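Local coordinates for increased recombination centers protein 6 (Saccharomyces cerevisiae, PDB 3UC9) that serves as a clathrin coat accessory factor related to small G proteins, and is involved in gross chromosomal rearrangements and telomere healing, at residues A[33-38]-A[108-113]; A[37-42]-A[78-83]; A[128-133]-A[159-164]. All coordinates share one frame; numbering follows the deposited sequence.

Interaction 1 of 3, residues A[33-38]-A[108-113]; sequences LSDHPH and LITDIR
Leu33 and Leu108 face each other on neighbouring parallel strands, CA to CA 4.9 Å, with the short strand axes 24° apart in direction. An almost straight hydrogen bond from Ile109 N to Leu33 O, 2.8 Å, ties the backbones, and the same oxygen takes a CA-H contact from Leu108 CA at 3.4 Å. One residue on, Ile109 O is buried with Ser34 CA as its CH...O neighbour, also 3.4 Å, and no hydrogen-bond donor. Leu33 and Leu108 lie side by side with CD2 and CD1 3.8 Å apart, and helix 84-91 packs on both. Further along a polar bridge takes over: Asp35 CG sits between its own backbone N and carbonyl carbon (chi1 47°), which turns OD1 to accept from Thr110 OG1 at 2.7 Å. The hydroxyl arrives on the syn side, 34° out of the carboxylate plane, and also bonds Thr115. With an alanine replacing Asp35, the Thr110 hydroxyl would probably lose this acceptor and be left with Thr115. The His38 ring takes Thr110 C over one face, with NE2 3.7 Å from Asp111 CB; the Asp111 carboxylate itself turns to Asn140 and weakly caps Arg113 N. Strands 29-35 and 103-110 are neighbours in a Rossmann-fold sheet of order 2-3-1-4-5-6, as in small G proteins, and the turn after strand 29-35 probably takes the place of the P-loop.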
# COMPACT_ATOMS: atom_id res chain seq x y z
N LEU A 33 -6.38 1.32 -2.45
CA LEU A 33 -7.71 0.76 -2.29
C LEU A 33 -8.31 1.25 -0.96
O LEU A 33 -7.59 1.41 0.03
CB LEU A 33 -7.62 -0.76 -2.27
CG LEU A 33 -8.88 -1.59 -2.00
CD1 LEU A 33 -9.80 -1.53 -3.21
CD2 LEU A 33 -8.54 -3.04 -1.63
N SER A 34 -9.62 1.49 -0.95
CA SER A 34 -10.36 1.67 0.30
C SER A 34 -11.72 1.00 0.20
O SER A 34 -12.25 0.83 -0.90
CB SER A 34 -10.55 3.15 0.62
OG SER A 34 -11.40 3.79 -0.32
N ASP A 35 -12.28 0.60 1.33
CA ASP A 35 -13.71 0.30 1.35
C ASP A 35 -14.48 1.62 1.24
O ASP A 35 -13.96 2.70 1.58
CB ASP A 35 -14.15 -0.56 2.56
CG ASP A 35 -13.61 -0.07 3.89
OD1 ASP A 35 -12.39 0.20 3.99
OD2 ASP A 35 -14.39 0.01 4.86
N HIS A 36 -15.72 1.52 0.76
CA HIS A 36 -16.50 2.70 0.33
C HIS A 36 -16.58 3.85 1.33
O HIS A 36 -16.47 5.00 0.91
CB HIS A 36 -17.92 2.30 -0.08
CG HIS A 36 -18.01 1.68 -1.44
ND1 HIS A 36 -17.25 2.10 -2.51
CD2 HIS A 36 -18.80 0.69 -1.92
CE1 HIS A 36 -17.54 1.37 -3.57
NE2 HIS A 36 -18.48 0.50 -3.24
N PRO A 37 -16.78 3.56 2.63
CA PRO A 37 -16.89 4.67 3.57
C PRO A 37 -15.65 5.55 3.66
O PRO A 37 -15.76 6.69 4.09
CB PRO A 37 -17.15 3.98 4.92
CG PRO A 37 -17.74 2.66 4.57
CD PRO A 37 -17.11 2.27 3.26
N HIS A 38 -14.48 5.03 3.27
CA HIS A 38 -13.23 5.79 3.38
C HIS A 38 -12.72 6.32 2.04
O HIS A 38 -11.55 6.68 1.93
CB HIS A 38 -12.17 4.95 4.09
CG HIS A 38 -12.69 4.30 5.33
ND1 HIS A 38 -13.09 5.02 6.43
CD2 HIS A 38 -12.93 3.00 5.61
CE1 HIS A 38 -13.53 4.19 7.36
NE2 HIS A 38 -13.46 2.96 6.88
N LEU A 108 -3.84 -0.13 1.41
CA LEU A 108 -5.23 -0.22 1.79
C LEU A 108 -5.52 0.83 2.85
O LEU A 108 -4.80 0.92 3.87
CB LEU A 108 -5.55 -1.63 2.31
CG LEU A 108 -6.93 -1.83 2.93
CD1 LEU A 108 -8.02 -1.63 1.89
CD2 LEU A 108 -7.04 -3.20 3.59
N ILE A 109 -6.54 1.64 2.60
CA ILE A 109 -6.98 2.69 3.52
C ILE A 109 -8.29 2.21 4.15
O ILE A 109 -9.28 2.07 3.45
CB ILE A 109 -7.23 4.02 2.79
CG1 ILE A 109 -6.02 4.45 1.95
CG2 ILE A 109 -7.60 5.10 3.78
CD1 ILE A 109 -4.80 4.70 2.74
N THR A 110 -8.29 1.97 5.46
CA THR A 110 -9.48 1.42 6.10
C THR A 110 -9.51 1.65 7.60
O THR A 110 -8.59 2.21 8.19
CB THR A 110 -9.62 -0.11 5.82
OG1 THR A 110 -10.94 -0.56 6.19
CG2 THR A 110 -8.58 -0.90 6.60
N ASP A 111 -10.62 1.25 8.21
CA ASP A 111 -10.75 1.21 9.66
C ASP A 111 -10.45 -0.23 10.02
O ASP A 111 -11.26 -1.09 9.78
CB ASP A 111 -12.18 1.60 10.08
CG ASP A 111 -12.45 1.39 11.56
OD1 ASP A 111 -11.63 0.77 12.26
OD2 ASP A 111 -13.50 1.86 12.02
N ILE A 112 -9.26 -0.49 10.57
CA ILE A 112 -8.84 -1.88 10.74
C ILE A 112 -9.61 -2.63 11.82
O ILE A 112 -9.63 -3.86 11.82
CB ILE A 112 -7.30 -2.04 10.98
CG1 ILE A 112 -6.89 -1.48 12.34
CG2 ILE A 112 -6.52 -1.38 9.86
CD1 ILE A 112 -5.44 -1.78 12.70
N ARG A 113 -10.24 -1.91 12.74
CA ARG A 113 -11.12 -2.53 13.73
C ARG A 113 -12.39 -3.07 13.07
O ARG A 113 -12.92 -4.11 13.48
CB ARG A 113 -11.50 -1.55 14.83
CG ARG A 113 -10.42 -1.34 15.88
CD ARG A 113 -11.02 -0.68 17.10
NE ARG A 113 -10.01 -0.18 18.04
CZ ARG A 113 -9.46 -0.88 19.04
NH1 ARG A 113 -9.78 -2.15 19.26
NH2 ARG A 113 -8.56 -0.29 19.82

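Interaction 2 of 3, residues A[37-42]-A[78-83]; sequences PHNFLK and IDSCKD. Unlike the reference sequence in segment 78-83: Asp83 (reference Glu).
The Ser80 hydroxyl gives its proton to Asn39 OD1 at 2.7 Å, in the plane of the amide carbonyl and on a lone pair. Asn39 can receive it because its CG swings beside the backbone N (chi1 -73°), bringing the amide across to the strand, while Ser80 OG stands anti to its own N and turns to meet it. Lys42, one helical turn further along, sends its chain the same way. Extended at first, it bends at chi3 (74°), and this kink carries NZ to the backbone oxygen Asp79 O at 2.7 Å. The ammonium sits well above that carbonyl plane rather than on a lone pair. Helix 39-50 thus starts against strand 71-81 across one face of the sheet, and Lys42 is probably close to where the P-loop lysine of a small G protein would be, though the turn before it lacks the P-loop glycines. NZ also bonds Ser34 OG on the neighbouring strand 29-35, and weakly Asn39 OD1 at 3.3 Å, so the charge of this buried lysine is probably spread over several oxygens. Nearer the backbone the lysine chain slants over Ile78, with CE 3.7 Å from CG2. The Asp79 side chain leaves from the other face of its strand, where OD2 accepts from Trp87.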
# COMPACT_ATOMS: atom_id res chain seq x y z
N PRO A 37 -16.78 3.56 2.63
CA PRO A 37 -16.89 4.67 3.57
C PRO A 37 -15.65 5.55 3.66
O PRO A 37 -15.76 6.69 4.09
CB PRO A 37 -17.15 3.98 4.92
CG PRO A 37 -17.74 2.66 4.57
CD PRO A 37 -17.11 2.27 3.26
N HIS A 38 -14.48 5.03 3.27
CA HIS A 38 -13.23 5.79 3.38
C HIS A 38 -12.72 6.32 2.04
O HIS A 38 -11.55 6.68 1.93
CB HIS A 38 -12.17 4.95 4.09
CG HIS A 38 -12.69 4.30 5.33
ND1 HIS A 38 -13.09 5.02 6.43
CD2 HIS A 38 -12.93 3.00 5.61
CE1 HIS A 38 -13.53 4.19 7.36
NE2 HIS A 38 -13.46 2.96 6.88
N ASN A 39 -13.59 6.38 1.03
CA ASN A 39 -13.17 6.85 -0.29
C ASN A 39 -12.64 8.27 -0.25
O ASN A 39 -11.64 8.57 -0.91
CB ASN A 39 -14.30 6.74 -1.34
CG ASN A 39 -14.57 5.31 -1.75
OD1 ASN A 39 -13.72 4.43 -1.58
ND2 ASN A 39 -15.76 5.05 -2.30
N PHE A 40 -13.30 9.15 0.50
CA PHE A 40 -12.87 10.55 0.53
C PHE A 40 -11.51 10.70 1.19
O PHE A 40 -10.65 11.43 0.68
CB PHE A 40 -13.88 11.47 1.21
CG PHE A 40 -13.44 12.92 1.22
CD1 PHE A 40 -13.36 13.64 0.04
CD2 PHE A 40 -13.07 13.53 2.41
CE1 PHE A 40 -12.94 14.95 0.04
CE2 PHE A 40 -12.64 14.85 2.41
CZ PHE A 40 -12.58 15.56 1.24
N LEU A 41 -11.34 10.05 2.34
CA LEU A 41 -10.05 10.03 3.03
C LEU A 41 -8.95 9.49 2.11
O LEU A 41 -7.84 10.02 2.10
CB LEU A 41 -10.13 9.22 4.33
CG LEU A 41 -10.73 9.92 5.55
CD1 LEU A 41 -10.69 9.00 6.75
CD2 LEU A 41 -10.00 11.23 5.87
N LYS A 42 -9.26 8.47 1.32
CA LYS A 42 -8.34 7.97 0.30
C LYS A 42 -7.94 9.06 -0.70
O LYS A 42 -6.76 9.19 -1.04
CB LYS A 42 -8.93 6.75 -0.39
CG LYS A 42 -8.12 6.19 -1.55
CD LYS A 42 -8.86 5.07 -2.25
CE LYS A 42 -10.02 5.60 -3.09
NZ LYS A 42 -10.96 4.50 -3.43
N ILE A 78 -6.32 3.43 -8.69
CA ILE A 78 -7.18 3.80 -7.57
C ILE A 78 -8.45 2.97 -7.68
O ILE A 78 -9.09 2.94 -8.74
CB ILE A 78 -7.51 5.30 -7.59
CG1 ILE A 78 -6.23 6.13 -7.64
CG2 ILE A 78 -8.35 5.67 -6.35
CD1 ILE A 78 -6.44 7.54 -8.13
N ASP A 79 -8.78 2.25 -6.62
CA ASP A 79 -9.94 1.37 -6.62
C ASP A 79 -10.70 1.51 -5.30
O ASP A 79 -10.21 2.10 -4.32
CB ASP A 79 -9.51 -0.09 -6.83
CG ASP A 79 -10.60 -0.95 -7.47
OD1 ASP A 79 -11.73 -0.47 -7.73
OD2 ASP A 79 -10.32 -2.15 -7.71
N SER A 80 -11.92 0.98 -5.31
CA SER A 80 -12.80 0.99 -4.16
C SER A 80 -13.55 -0.32 -4.12
O SER A 80 -13.68 -1.00 -5.14
CB SER A 80 -13.80 2.14 -4.26
OG SER A 80 -14.53 2.30 -3.06
N CYS A 81 -14.06 -0.67 -2.95
CA CYS A 81 -14.86 -1.88 -2.81
C CYS A 81 -15.87 -1.72 -1.70
O CYS A 81 -15.65 -0.95 -0.77
CB CYS A 81 -13.95 -3.09 -2.54
SG CYS A 81 -12.98 -3.02 -1.03
N LYS A 82 -16.99 -2.43 -1.81
CA LYS A 82 -17.97 -2.45 -0.72
C LYS A 82 -17.47 -3.30 0.44
O LYS A 82 -17.67 -2.94 1.61
CB LYS A 82 -19.33 -2.98 -1.20
CG LYS A 82 -20.43 -2.88 -0.14
CD LYS A 82 -21.71 -3.57 -0.58
CE LYS A 82 -22.58 -4.03 0.60
NZ LYS A 82 -22.96 -2.92 1.51
N ASP A 83 -16.84 -4.43 0.11
CA ASP A 83 -16.35 -5.39 1.11
C ASP A 83 -14.94 -5.84 0.73
O ASP A 83 -14.72 -6.38 -0.36
CB ASP A 83 -17.27 -6.62 1.14
CG ASP A 83 -18.69 -6.28 1.55
OD1 ASP A 83 -18.91 -5.93 2.73
OD2 ASP A 83 -19.60 -6.38 0.69

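Interaction 3 of 3, residues A[128-133]-A[159-164]; sequences AHRNTF and FTNVIE
Asn161 drives its amide into the turn formed by His129 to Thr132, and every polar atom of that amide finds a partner there. ND2 donates twice, to His129 O and to Thr132 O, both at 2.8 Å; each oxygen lies in or close to the amide plane, so the two bonds together fix the rotation of the amide. On its other end OD1 takes the guanidinium of Arg130, with NH2 2.6 Å away, while the two planes stand 74° apart. Arg130 gets there by folding at chi2 and chi3 back over its own turn. That fold also sets NE 2.9 Å from Thr160 OG1, nearly in the guanidinium plane. The Thr160 hydroxyl passes its own proton to Arg130 O at 2.7 Å, so backbone and side chain of one arginine grip the same oxygen. Phe159 CD1 rests over a face of the guanidinium, and Met125 O at the end of helix 121-127 takes a further bond from NH2.

The two loops lead into strands 133-138 and 163-167, the last pair of parallel strands in the sheet, joined by a beta-alpha-beta connection through helix 145-155. The amide of Asn161 thus ties together the starts of neighbouring strands.

Toward Val162 the contact slackens. Here a water links the two backbones, donating to Asn131 O and accepting from Val162 N at 3.0 Å. Beyond it Phe133 CA makes a CH...O contact with Val162 O, and the aliphatic meeting is light, CB to CB 4.2 Å; strand pairing starts where Val162 bonds the backbone of Val134. Val162 is largely solvent-facing, as is Thr160 at the other border, whereas the Phe133 ring leads away from this contact into packing with helix 185-195 and an edge-to-face meeting with His196.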
# COMPACT_ATOMS: atom_id res chain seq x y z
N ALA A 128 0.22 -12.88 -3.66
CA ALA A 128 0.96 -11.69 -4.09
C ALA A 128 2.33 -12.08 -4.67
O ALA A 128 2.92 -13.10 -4.29
CB ALA A 128 1.16 -10.69 -2.93
N HIS A 129 2.81 -11.25 -5.59
CA HIS A 129 4.21 -11.32 -5.99
C HIS A 129 5.04 -11.07 -4.74
O HIS A 129 4.68 -10.26 -3.87
CB HIS A 129 4.51 -10.29 -7.08
CG HIS A 129 5.87 -10.44 -7.70
ND1 HIS A 129 7.02 -10.04 -7.07
CD2 HIS A 129 6.25 -10.95 -8.90
CE1 HIS A 129 8.06 -10.30 -7.85
NE2 HIS A 129 7.62 -10.85 -8.97
N ARG A 130 6.16 -11.77 -4.66
CA ARG A 130 7.02 -11.78 -3.47
C ARG A 130 7.72 -10.44 -3.17
O ARG A 130 8.19 -10.25 -2.06
CB ARG A 130 8.05 -12.93 -3.59
CG ARG A 130 7.45 -14.35 -3.54
CD ARG A 130 7.19 -14.86 -2.11
NE ARG A 130 6.29 -13.98 -1.38
CZ ARG A 130 4.95 -14.02 -1.42
NH1 ARG A 130 4.32 -14.95 -2.14
NH2 ARG A 130 4.25 -13.13 -0.74
N ASN A 131 7.77 -9.53 -4.14
CA ASN A 131 8.41 -8.20 -3.97
C ASN A 131 7.45 -7.04 -3.62
O ASN A 131 7.89 -5.95 -3.18
CB ASN A 131 9.19 -7.84 -5.24
CG ASN A 131 10.06 -6.59 -5.08
OD1 ASN A 131 10.90 -6.52 -4.17
ND2 ASN A 131 9.89 -5.61 -6.00
N THR A 132 6.15 -7.25 -3.84
CA THR A 132 5.14 -6.22 -3.64
C THR A 132 5.09 -5.75 -2.19
O THR A 132 4.90 -6.55 -1.27
CB THR A 132 3.74 -6.74 -4.06
OG1 THR A 132 3.78 -7.21 -5.42
CG2 THR A 132 2.70 -5.65 -3.97
N PHE A 133 5.26 -4.45 -1.95
CA PHE A 133 5.03 -3.94 -0.60
C PHE A 133 3.52 -3.86 -0.30
O PHE A 133 2.69 -3.64 -1.20
CB PHE A 133 5.77 -2.61 -0.33
CG PHE A 133 5.20 -1.39 -1.02
CD1 PHE A 133 4.05 -0.77 -0.55
CD2 PHE A 133 5.86 -0.81 -2.09
CE1 PHE A 133 3.56 0.39 -1.15
CE2 PHE A 133 5.37 0.35 -2.71
CZ PHE A 133 4.22 0.94 -2.24
N PHE A 159 6.71 -12.62 5.57
CA PHE A 159 6.91 -12.91 4.15
C PHE A 159 8.14 -12.18 3.61
O PHE A 159 8.71 -11.30 4.26
CB PHE A 159 5.67 -12.50 3.34
CG PHE A 159 4.48 -13.41 3.53
CD1 PHE A 159 4.27 -14.48 2.67
CD2 PHE A 159 3.56 -13.17 4.53
CE1 PHE A 159 3.18 -15.32 2.83
CE2 PHE A 159 2.46 -14.00 4.70
CZ PHE A 159 2.28 -15.08 3.85
N THR A 160 8.56 -12.53 2.40
CA THR A 160 9.59 -11.76 1.70
C THR A 160 9.18 -10.28 1.63
O THR A 160 10.02 -9.38 1.72
CB THR A 160 9.80 -12.28 0.25
OG1 THR A 160 8.53 -12.38 -0.40
CG2 THR A 160 10.48 -13.65 0.24
N ASN A 161 7.88 -10.04 1.44
CA ASN A 161 7.33 -8.70 1.24
C ASN A 161 7.49 -7.78 2.44
O ASN A 161 7.45 -8.24 3.59
CB ASN A 161 5.83 -8.79 0.97
CG ASN A 161 5.49 -9.80 -0.09
OD1 ASN A 161 5.58 -11.01 0.13
ND2 ASN A 161 5.07 -9.31 -1.23
N VAL A 162 7.67 -6.49 2.18
CA VAL A 162 7.54 -5.47 3.21
C VAL A 162 6.05 -5.33 3.48
O VAL A 162 5.27 -5.02 2.58
CB VAL A 162 8.13 -4.13 2.76
CG1 VAL A 162 7.82 -3.02 3.78
CG2 VAL A 162 9.65 -4.27 2.53
N ILE A 163 5.65 -5.60 4.72
CA ILE A 163 4.26 -5.46 5.14
C ILE A 163 4.27 -4.57 6.36
O ILE A 163 5.01 -4.84 7.30
CB ILE A 163 3.64 -6.81 5.53
CG1 ILE A 163 3.68 -7.79 4.36
CG2 ILE A 163 2.19 -6.60 6.01
CD1 ILE A 163 3.14 -9.15 4.70
N GLU A 164 3.47 -3.52 6.34
CA GLU A 164 3.41 -2.65 7.50
C GLU A 164 2.04 -2.02 7.73
O GLU A 164 1.42 -1.50 6.81
CB GLU A 164 4.47 -1.56 7.41
CG GLU A 164 4.86 -1.00 8.76
CD GLU A 164 6.25 -0.39 8.77
OE1 GLU A 164 7.21 -1.04 8.28
OE2 GLU A 164 6.39 0.74 9.27
O HOH W 1 8.47 -5.53 -0.58

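Interactions 1 and 2 are neighbours, centres about 6 Å apart. Both draw on strand 29-35 and the turn after it, share Pro37 and His38, and meet where Ser34 OG bonds Lys42 NZ. Interaction 1 is buried and joins two central strands by a backbone bond, leucine packing and one carboxylate-hydroxyl bridge; interaction 2 is partly buried and sets a helix start on the strand beyond, mainly through polar groups. Interaction 3, its centre about 20 Å from that of interaction 1 and on the other side of the chain's centre, reaches the same sheet at its far edge. It joins loops, with an asparagine, an arginine and a threonine doing most of the work and a water at its looser side.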